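Local atomic coordinates of SCO1/SenC family lipoprotein (Bacillus anthracis, PDB entry 4HDE), a protein that probably serves as a membrane-attached Sco-type protein of thioredoxin-like fold, related to factors that help deliver copper to cytochrome c oxidase. Residues 5-10 with 145-150; 13-18 with 25-30; 50-55 with 88-93. One frame throughout, in Å; residues are numbered along the deposited sequence.

Contact 1 of 3, residues 5-10 with 145-150; sequences RKPLNW and KVMKKY
K148 NZ donates to R5 O at 2.7 Å and to a water at 2.9 Å, and that water in turn donates to K6 O, so one ammonium group holds R5 O directly and K6 O through the water. NZ approaches R5 O tilted 21° from the carbonyl plane. Residues 5-10 pass across 146-151, the outermost strand of the mixed sheet, and pair with it at one bridge only, W10 with V146, where N9 and W10 both face V146 in a G1 beta bulge. That bridge is an antiparallel hydrogen-bonded pair: W10 N reaches V146 O, V146 N reaches W10 O, both 3.0 Å, and each donor lies in the carbonyl plane on a lone pair. L8 N to M147 O, 2.8 Å, is a different geometry, the donor standing 37° out of the carbonyl plane. On the strand's other flank, M147 and K148 form a classic bulge opposite L139. W10 CB lies against V146 CB, while L8 CD1 sits above one face of the indole, toward its rim. K145 turns its amine away to a salt bridge with D11. At the selenomethionine, the bends at chi2 and chi3 bring CE to 3.6 Å from P7 CB, and SE lies 3.4 Å from N9 ND2.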
loop_
_atom_site.group_PDB
_atom_site.type_symbol
_atom_site.label_atom_id
_atom_site.label_comp_id
_atom_site.label_asym_id
_atom_site.label_seq_id
_atom_site.Cartn_x
_atom_site.Cartn_y
_atom_site.Cartn_z
ATOM N N ARG A 5 1.440 -3.593 20.463
ATOM C CA ARG A 5 1.423 -4.991 20.881
ATOM C C ARG A 5 1.739 -5.965 19.748
ATOM O O ARG A 5 1.286 -5.794 18.613
ATOM C CB ARG A 5 0.079 -5.346 21.517
ATOM C CG ARG A 5 -0.217 -4.556 22.763
ATOM C CD ARG A 5 -1.455 -5.077 23.452
ATOM N NE ARG A 5 -1.277 -6.430 23.966
ATOM C CZ ARG A 5 -0.659 -6.723 25.105
ATOM N NH1 ARG A 5 -0.148 -5.755 25.856
ATOM N NH2 ARG A 5 -0.562 -7.988 25.502
ATOM N N LYS A 6 2.523 -6.982 20.078
ATOM C CA LYS A 6 2.828 -8.085 19.170
ATOM C C LYS A 6 3.198 -7.642 17.755
ATOM O O LYS A 6 2.593 -8.096 16.793
ATOM C CB LYS A 6 1.646 -9.060 19.119
ATOM C CG LYS A 6 1.089 -9.439 20.493
ATOM C CD LYS A 6 2.130 -10.136 21.360
ATOM C CE LYS A 6 1.546 -10.543 22.707
ATOM N NZ LYS A 6 2.503 -11.364 23.493
ATOM N N PRO A 7 4.195 -6.755 17.628
ATOM C CA PRO A 7 4.617 -6.284 16.306
ATOM C C PRO A 7 5.167 -7.416 15.447
ATOM O O PRO A 7 5.760 -8.360 15.964
ATOM C CB PRO A 7 5.730 -5.284 16.634
ATOM C CG PRO A 7 6.253 -5.724 17.952
ATOM C CD PRO A 7 5.055 -6.227 18.701
ATOM N N LEU A 8 4.973 -7.313 14.138
ATOM C CA LEU A 8 5.471 -8.321 13.209
ATOM C C LEU A 8 6.995 -8.290 13.063
ATOM O O LEU A 8 7.628 -9.334 12.910
ATOM C CB LEU A 8 4.819 -8.138 11.839
ATOM C CG LEU A 8 3.302 -8.339 11.775
ATOM C CD1 LEU A 8 2.768 -7.875 10.428
ATOM C CD2 LEU A 8 2.926 -9.796 12.036
ATOM N N ASN A 9 7.576 -7.094 13.091
ATOM C CA ASN A 9 9.014 -6.919 12.891
ATOM C C ASN A 9 9.530 -7.537 11.595
ATOM O O ASN A 9 10.589 -8.163 11.597
ATOM C CB ASN A 9 9.816 -7.522 14.055
ATOM C CG ASN A 9 9.442 -6.935 15.404
ATOM O OD1 ASN A 9 9.192 -7.669 16.365
ATOM N ND2 ASN A 9 9.410 -5.613 15.488
ATOM N N TRP A 10 8.808 -7.381 10.495
ATOM C CA TRP A 10 9.291 -7.923 9.222
ATOM C C TRP A 10 10.274 -6.986 8.536
ATOM O O TRP A 10 10.018 -5.783 8.414
ATOM C CB TRP A 10 8.147 -8.151 8.250
ATOM C CG TRP A 10 7.139 -9.194 8.617
ATOM C CD1 TRP A 10 7.209 -10.120 9.621
ATOM C CD2 TRP A 10 5.891 -9.404 7.962
ATOM N NE1 TRP A 10 6.074 -10.901 9.617
ATOM C CE2 TRP A 10 5.247 -10.473 8.609
ATOM C CE3 TRP A 10 5.252 -8.786 6.881
ATOM C CZ2 TRP A 10 3.995 -10.944 8.208
ATOM C CZ3 TRP A 10 4.013 -9.255 6.487
ATOM C CH2 TRP A 10 3.395 -10.318 7.151
ATOM N N LYS A 145 10.306 -1.243 9.158
ATOM C CA LYS A 145 9.878 -2.620 9.394
ATOM C C LYS A 145 8.361 -2.715 9.363
ATOM O O LYS A 145 7.660 -1.822 9.843
ATOM C CB LYS A 145 10.388 -3.107 10.755
ATOM C CG LYS A 145 11.898 -2.976 10.958
ATOM C CD LYS A 145 12.680 -3.812 9.960
ATOM C CE LYS A 145 14.183 -3.654 10.167
ATOM N NZ LYS A 145 14.968 -4.251 9.049
ATOM N N VAL A 146 7.840 -3.807 8.814
ATOM C CA VAL A 146 6.403 -4.027 8.880
ATOM C C VAL A 146 6.035 -4.404 10.303
ATOM O O VAL A 146 6.627 -5.325 10.879
ATOM C CB VAL A 146 5.946 -5.132 7.929
ATOM C CG1 VAL A 146 4.442 -5.111 7.813
ATOM C CG2 VAL A 146 6.592 -4.964 6.563
HETATM N N MSE A 147 5.069 -3.692 10.865
HETATM C CA MSE A 147 4.711 -3.892 12.254
HETATM C C MSE A 147 3.333 -4.514 12.461
HETATM O O MSE A 147 3.142 -5.252 13.418
HETATM C CB MSE A 147 4.861 -2.587 13.045
HETATM C CG MSE A 147 6.298 -2.045 13.034
HETATM SE SE MSE A 147 7.660 -3.288 13.706
HETATM C CE MSE A 147 7.824 -2.574 15.508
ATOM N N LYS A 148 2.382 -4.223 11.572
ATOM C CA LYS A 148 1.014 -4.723 11.736
ATOM C C LYS A 148 0.376 -5.022 10.393
ATOM O O LYS A 148 0.718 -4.404 9.384
ATOM C CB LYS A 148 0.154 -3.684 12.472
ATOM C CG LYS A 148 0.569 -3.406 13.912
ATOM C CD LYS A 148 0.257 -4.616 14.764
ATOM C CE LYS A 148 0.020 -4.256 16.210
ATOM N NZ LYS A 148 -0.697 -5.368 16.895
ATOM N N LYS A 149 -0.559 -5.968 10.398
ATOM C CA LYS A 149 -1.349 -6.348 9.238
ATOM C C LYS A 149 -2.831 -6.286 9.613
ATOM O O LYS A 149 -3.216 -6.732 10.702
ATOM C CB LYS A 149 -0.981 -7.779 8.812
ATOM C CG LYS A 149 -1.699 -8.300 7.568
ATOM C CD LYS A 149 -1.362 -9.758 7.281
ATOM C CE LYS A 149 -2.344 -10.688 7.979
ATOM N NZ LYS A 149 -2.123 -12.117 7.620
ATOM N N TYR A 150 -3.662 -5.763 8.716
ATOM C CA TYR A 150 -5.103 -5.632 8.958
ATOM C C TYR A 150 -5.837 -5.971 7.678
ATOM O O TYR A 150 -5.254 -5.889 6.604
ATOM C CB TYR A 150 -5.482 -4.194 9.315
ATOM C CG TYR A 150 -4.564 -3.475 10.269
ATOM C CD1 TYR A 150 -4.776 -3.516 11.636
ATOM C CD2 TYR A 150 -3.512 -2.708 9.790
ATOM C CE1 TYR A 150 -3.937 -2.824 12.512
ATOM C CE2 TYR A 150 -2.676 -2.015 10.649
ATOM C CZ TYR A 150 -2.899 -2.073 12.002
ATOM O OH TYR A 150 -2.061 -1.374 12.845
HETATM O O HOH W 1 0.120 -7.852 15.644
#

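Contact 2 of 3, residues 13-18 with 25-30; sequences ETFQFT and FGTKDL
The F15 ring overlaps the start of helix 27-30: T27 N lies 4.0 Å above the ring plane, over its centre, and CE1 comes within 3.5 Å of G26 CA. A chi1 of 66° puts CG between the backbone N and the carbonyl carbon; G26 C lies over the same face as T27 N, and CZ reaches L30 CD1. F15 and T27 are also tied by polar bonds. F15 N donates to T27 OG1 at 2.9 Å with an angle of 166° at the hydrogen, and T27 N returns a bond to F15 O. T27 OG1 also meets a water that donates to E13 O, while a second water bridges F15 O and K28 N. G26, with no side chain, lets F15 O sit 3.5 Å from its CA in a CA-H...O contact. Further along, F17 and F25 form an antiparallel hydrogen-bonded pair, F17 N to F25 O and F25 N to F17 O, each 2.9 Å. F15 CD1 rests above one face of the F17 ring, toward the rim, and both rings meet F114 edge-to-face. G26 is the N-cap of the helix; D29 OD2, three residues on, accepts from G26 N at 2.9 Å, and G26 O takes bonds from D29 N and L30 N. This is a beta hairpin whose second strand passes directly into a capped helical turn, consistent with the N-terminal hairpin of thioredoxin-like Sco domains.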
loop_
_atom_site.group_PDB
_atom_site.type_symbol
_atom_site.label_atom_id
_atom_site.label_comp_id
_atom_site.label_asym_id
_atom_site.label_seq_id
_atom_site.Cartn_x
_atom_site.Cartn_y
_atom_site.Cartn_z
ATOM N N GLU A 13 13.111 -4.981 2.131
ATOM C CA GLU A 13 14.228 -4.628 1.269
ATOM C C GLU A 13 14.110 -3.181 0.802
ATOM O O GLU A 13 13.022 -2.601 0.782
ATOM C CB GLU A 13 14.277 -5.549 0.061
ATOM C CG GLU A 13 13.244 -5.213 -0.988
ATOM C CD GLU A 13 13.208 -6.221 -2.113
ATOM O OE1 GLU A 13 13.509 -5.839 -3.265
ATOM O OE2 GLU A 13 12.872 -7.391 -1.846
ATOM N N THR A 14 15.244 -2.606 0.430
ATOM C CA THR A 14 15.288 -1.281 -0.151
ATOM C C THR A 14 14.815 -1.356 -1.599
ATOM O O THR A 14 15.246 -2.230 -2.352
ATOM C CB THR A 14 16.711 -0.721 -0.086
ATOM O OG1 THR A 14 17.115 -0.639 1.287
ATOM C CG2 THR A 14 16.789 0.662 -0.708
ATOM N N PHE A 15 13.918 -0.460 -1.975
ATOM C CA PHE A 15 13.357 -0.454 -3.328
ATOM C C PHE A 15 13.178 0.966 -3.860
ATOM O O PHE A 15 13.022 1.921 -3.103
ATOM C CB PHE A 15 12.017 -1.193 -3.372
ATOM C CG PHE A 15 10.927 -0.525 -2.582
ATOM C CD1 PHE A 15 10.035 0.344 -3.194
ATOM C CD2 PHE A 15 10.788 -0.778 -1.226
ATOM C CE1 PHE A 15 9.037 0.953 -2.474
ATOM C CE2 PHE A 15 9.796 -0.161 -0.494
ATOM C CZ PHE A 15 8.912 0.703 -1.124
ATOM N N GLN A 16 13.200 1.077 -5.183
ATOM C CA GLN A 16 12.945 2.329 -5.872
ATOM C C GLN A 16 12.086 2.022 -7.085
ATOM O O GLN A 16 12.558 1.435 -8.055
ATOM C CB GLN A 16 14.252 2.987 -6.313
ATOM C CG GLN A 16 14.067 4.283 -7.080
ATOM C CD GLN A 16 15.387 4.830 -7.594
ATOM O OE1 GLN A 16 16.422 4.746 -6.920
ATOM N NE2 GLN A 16 15.367 5.374 -8.800
ATOM N N PHE A 17 10.813 2.395 -7.015
ATOM C CA PHE A 17 9.887 2.121 -8.108
ATOM C C PHE A 17 9.469 3.450 -8.720
ATOM O O PHE A 17 10.129 4.466 -8.498
ATOM C CB PHE A 17 8.679 1.315 -7.612
ATOM C CG PHE A 17 9.033 -0.043 -7.027
ATOM C CD1 PHE A 17 10.160 -0.740 -7.444
ATOM C CD2 PHE A 17 8.218 -0.619 -6.062
ATOM C CE1 PHE A 17 10.456 -1.999 -6.900
ATOM C CE2 PHE A 17 8.504 -1.866 -5.519
ATOM C CZ PHE A 17 9.631 -2.553 -5.930
ATOM N N THR A 18 8.396 3.452 -9.504
ATOM C CA THR A 18 7.919 4.665 -10.159
ATOM C C THR A 18 6.479 4.937 -9.733
ATOM O O THR A 18 5.660 4.021 -9.701
ATOM C CB THR A 18 7.990 4.521 -11.691
ATOM O OG1 THR A 18 9.343 4.253 -12.080
ATOM C CG2 THR A 18 7.519 5.795 -12.373
ATOM N N PHE A 25 10.148 6.672 -6.577
ATOM C CA PHE A 25 9.634 6.676 -5.218
ATOM C C PHE A 25 9.869 5.332 -4.562
ATOM O O PHE A 25 9.678 4.282 -5.176
ATOM C CB PHE A 25 8.129 6.989 -5.206
ATOM C CG PHE A 25 7.598 7.374 -3.845
ATOM C CD1 PHE A 25 7.681 8.680 -3.406
ATOM C CD2 PHE A 25 7.044 6.421 -3.000
ATOM C CE1 PHE A 25 7.197 9.037 -2.157
ATOM C CE2 PHE A 25 6.570 6.782 -1.750
ATOM C CZ PHE A 25 6.647 8.083 -1.334
ATOM N N GLY A 26 10.270 5.361 -3.300
ATOM C CA GLY A 26 10.402 4.140 -2.535
ATOM C C GLY A 26 11.055 4.386 -1.191
ATOM O O GLY A 26 10.786 5.394 -0.541
ATOM N N THR A 27 11.919 3.462 -0.794
ATOM C CA THR A 27 12.560 3.506 0.513
ATOM C C THR A 27 13.212 4.849 0.818
ATOM O O THR A 27 13.131 5.350 1.943
ATOM C CB THR A 27 13.608 2.401 0.609
ATOM O OG1 THR A 27 13.008 1.165 0.205
ATOM C CG2 THR A 27 14.139 2.276 2.039
ATOM N N LYS A 28 13.867 5.438 -0.173
ATOM C CA LYS A 28 14.543 6.714 0.028
ATOM C C LYS A 28 13.567 7.744 0.602
ATOM O O LYS A 28 13.916 8.509 1.497
ATOM C CB LYS A 28 15.147 7.211 -1.290
ATOM C CG LYS A 28 15.777 8.592 -1.228
ATOM C CD LYS A 28 16.275 9.011 -2.600
ATOM C CE LYS A 28 16.979 10.359 -2.554
ATOM N NZ LYS A 28 16.035 11.479 -2.294
ATOM N N ASP A 29 12.345 7.750 0.091
ATOM C CA ASP A 29 11.324 8.697 0.516
ATOM C C ASP A 29 10.662 8.292 1.825
ATOM O O ASP A 29 10.293 9.142 2.627
ATOM C CB ASP A 29 10.268 8.811 -0.579
ATOM C CG ASP A 29 10.883 9.059 -1.929
ATOM O OD1 ASP A 29 11.089 10.236 -2.270
ATOM O OD2 ASP A 29 11.201 8.076 -2.622
ATOM N N LEU A 30 10.520 6.991 2.029
ATOM C CA LEU A 30 9.691 6.452 3.097
ATOM C C LEU A 30 10.425 6.184 4.409
ATOM O O LEU A 30 9.799 6.128 5.467
ATOM C CB LEU A 30 9.021 5.167 2.608
ATOM C CG LEU A 30 7.998 5.347 1.487
ATOM C CD1 LEU A 30 7.751 3.995 0.822
ATOM C CD2 LEU A 30 6.711 5.978 1.993
HETATM O O HOH W 2 11.881 -0.387 2.069
HETATM O O HOH W 3 14.111 4.523 -2.943
#

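Contact 3 of 3, residues 50-55 with 88-93; sequences PMTANM and AFIQKF
T52 and F93 make the contact's CH-pi interaction: methyl CG2 stands over one face of the F93 ring, 3.8 Å from its centroid and 25° off the ring normal. The two side chains cross at about a right angle. CG2 is anti to the T52 backbone N, and in that position it lies toward CG and CD2 of the ring, offset from the centre. The opposite face of F93 is covered by K92 CB, so the ring lies between the methyl of one segment and the methylene of its own neighbour. F93 in turn touches F89, placing CE2 3.6 Å above one face of that ring, toward its rim.

The hydroxyl takes another route. T52 OG1 approaches the F89 ring at its edge, in the ring plane, 3.4 Å from CE2 and 3.6 Å from CZ. Its hydrogen-bonding partner is C48 O, one helical turn back in helix 48-64. C48 is the second cysteine of the CxxxC sequence characteristic of Sco proteins, which in relatives takes part in copper binding or thiol redox chemistry. The packing joins the helix that begins at C48 to helix 83-90 and the residues that follow it, through F93, on one side of the thioredoxin-like sheet. No hydrogen bond runs between the segments.

The remaining contacts are apolar or grazing. T52 CG2 also meets I90 CD1, at 3.8 Å, and both T52 and I90 rest on W100 of strand 100-103. A53 CB approaches F93 CD1 to 4.2 Å, and A53 N lies obliquely to the same ring, 3.8 Å from CD1.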
loop_
_atom_site.group_PDB
_atom_site.type_symbol
_atom_site.label_atom_id
_atom_site.label_comp_id
_atom_site.label_asym_id
_atom_site.label_seq_id
_atom_site.Cartn_x
_atom_site.Cartn_y
_atom_site.Cartn_z
ATOM N N PRO A 50 -13.014 -1.351 -3.759
ATOM C CA PRO A 50 -13.380 -1.145 -2.346
ATOM C C PRO A 50 -12.172 -1.048 -1.411
ATOM O O PRO A 50 -12.225 -0.269 -0.467
ATOM C CB PRO A 50 -14.248 -2.356 -2.002
ATOM C CG PRO A 50 -14.128 -3.299 -3.148
ATOM C CD PRO A 50 -13.680 -2.524 -4.354
HETATM N N MSE A 51 -11.101 -1.794 -1.664
HETATM C CA MSE A 51 -9.876 -1.642 -0.877
HETATM C C MSE A 51 -9.381 -0.207 -0.926
HETATM O O MSE A 51 -8.946 0.357 0.088
HETATM C CB MSE A 51 -8.758 -2.548 -1.411
HETATM C CG MSE A 51 -8.891 -4.014 -1.079
HETATM SE SE MSE A 51 -7.474 -5.092 -1.875
HETATM C CE MSE A 51 -5.984 -4.314 -0.917
ATOM N N THR A 52 -9.385 0.365 -2.124
ATOM C CA THR A 52 -8.872 1.705 -2.300
ATOM C C THR A 52 -9.788 2.719 -1.620
ATOM O O THR A 52 -9.305 3.673 -1.003
ATOM C CB THR A 52 -8.663 2.020 -3.783
ATOM O OG1 THR A 52 -7.774 1.037 -4.347
ATOM C CG2 THR A 52 -8.042 3.388 -3.947
ATOM N N ALA A 53 -11.101 2.510 -1.689
ATOM C CA ALA A 53 -12.017 3.370 -0.944
ATOM C C ALA A 53 -11.761 3.261 0.562
ATOM O O ALA A 53 -11.863 4.256 1.299
ATOM C CB ALA A 53 -13.449 3.020 -1.266
ATOM N N ASN A 54 -11.448 2.059 1.033
ATOM C CA ASN A 54 -11.153 1.875 2.453
ATOM C C ASN A 54 -9.856 2.583 2.843
ATOM O O ASN A 54 -9.762 3.223 3.894
ATOM C CB ASN A 54 -11.087 0.392 2.812
ATOM C CG ASN A 54 -12.418 -0.307 2.656
ATOM O OD1 ASN A 54 -13.474 0.326 2.628
ATOM N ND2 ASN A 54 -12.378 -1.628 2.551
HETATM N N MSE A 55 -8.850 2.492 1.989
HETATM C CA MSE A 55 -7.632 3.220 2.236
HETATM C C MSE A 55 -7.886 4.730 2.229
HETATM O O MSE A 55 -7.316 5.458 3.039
HETATM C CB MSE A 55 -6.549 2.823 1.235
HETATM C CG MSE A 55 -5.202 3.480 1.535
HETATM SE SE MSE A 55 -3.673 2.697 0.615
HETATM C CE MSE A 55 -3.340 1.206 1.836
ATOM N N ALA A 88 -5.123 7.913 -13.165
ATOM C CA ALA A 88 -6.547 7.957 -13.481
ATOM C C ALA A 88 -7.361 7.147 -12.478
ATOM O O ALA A 88 -8.469 7.543 -12.101
ATOM C CB ALA A 88 -6.791 7.459 -14.895
ATOM N N PHE A 89 -6.802 6.025 -12.045
ATOM C CA PHE A 89 -7.453 5.164 -11.066
ATOM C C PHE A 89 -7.661 5.885 -9.735
ATOM O O PHE A 89 -8.779 5.922 -9.212
ATOM C CB PHE A 89 -6.638 3.879 -10.867
ATOM C CG PHE A 89 -7.210 2.936 -9.827
ATOM C CD1 PHE A 89 -8.199 2.032 -10.165
ATOM C CD2 PHE A 89 -6.737 2.950 -8.522
ATOM C CE1 PHE A 89 -8.719 1.163 -9.217
ATOM C CE2 PHE A 89 -7.254 2.082 -7.575
ATOM C CZ PHE A 89 -8.239 1.195 -7.924
ATOM N N ILE A 90 -6.602 6.474 -9.193
ATOM C CA ILE A 90 -6.690 7.038 -7.844
ATOM C C ILE A 90 -7.601 8.267 -7.769
ATOM O O ILE A 90 -8.209 8.539 -6.731
ATOM C CB ILE A 90 -5.289 7.338 -7.244
ATOM C CG1 ILE A 90 -5.375 7.613 -5.734
ATOM C CG2 ILE A 90 -4.632 8.501 -7.943
ATOM C CD1 ILE A 90 -5.964 6.469 -4.922
ATOM N N GLN A 91 -7.736 8.981 -8.882
ATOM C CA GLN A 91 -8.534 10.203 -8.882
ATOM C C GLN A 91 -10.005 9.959 -8.529
ATOM O O GLN A 91 -10.684 10.870 -8.058
ATOM C CB GLN A 91 -8.388 10.964 -10.204
ATOM C CG GLN A 91 -6.991 11.557 -10.404
ATOM C CD GLN A 91 -6.842 12.310 -11.712
ATOM O OE1 GLN A 91 -7.637 12.140 -12.635
ATOM N NE2 GLN A 91 -5.816 13.153 -11.797
ATOM N N LYS A 92 -10.483 8.737 -8.710
ATOM C CA LYS A 92 -11.865 8.436 -8.369
ATOM C C LYS A 92 -12.094 8.459 -6.861
ATOM O O LYS A 92 -13.166 8.843 -6.383
ATOM C CB LYS A 92 -12.256 7.070 -8.924
ATOM C CG LYS A 92 -13.642 6.624 -8.491
ATOM C CD LYS A 92 -14.111 5.411 -9.278
ATOM C CE LYS A 92 -15.510 5.011 -8.843
ATOM N NZ LYS A 92 -16.331 4.492 -9.969
ATOM N N PHE A 93 -11.072 8.054 -6.118
ATOM C CA PHE A 93 -11.222 7.721 -4.703
ATOM C C PHE A 93 -10.841 8.809 -3.724
ATOM O O PHE A 93 -11.290 8.789 -2.583
ATOM C CB PHE A 93 -10.407 6.471 -4.393
ATOM C CG PHE A 93 -10.817 5.284 -5.203
ATOM C CD1 PHE A 93 -11.906 4.507 -4.840
ATOM C CD2 PHE A 93 -10.129 4.960 -6.362
ATOM C CE1 PHE A 93 -12.280 3.413 -5.613
ATOM C CE2 PHE A 93 -10.498 3.875 -7.132
ATOM C CZ PHE A 93 -11.575 3.100 -6.760
#

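In the fold
Contact 1 ties the N-terminal segment to strand 146-151, with helix 158-169 still to follow, and contacts 2 and 3 fall within its span, one after the other. Its centre lies 19 Å from that of contact 2 and 24 Å from that of contact 3; the centres of contacts 2 and 3 are 22 Å apart. The mixed sheet relates them. Contact 1 lays the N-terminal loop on edge strand 146-151, the hairpin and short helix of contact 2 rest on strands 100-103, 70-75 and 35-40, and contact 3 lies beside the same three strands. The hairpin and the 48-64/83-90 pair lie on opposite sides of the chain's centre, consistent with the layered thioredoxin-like fold.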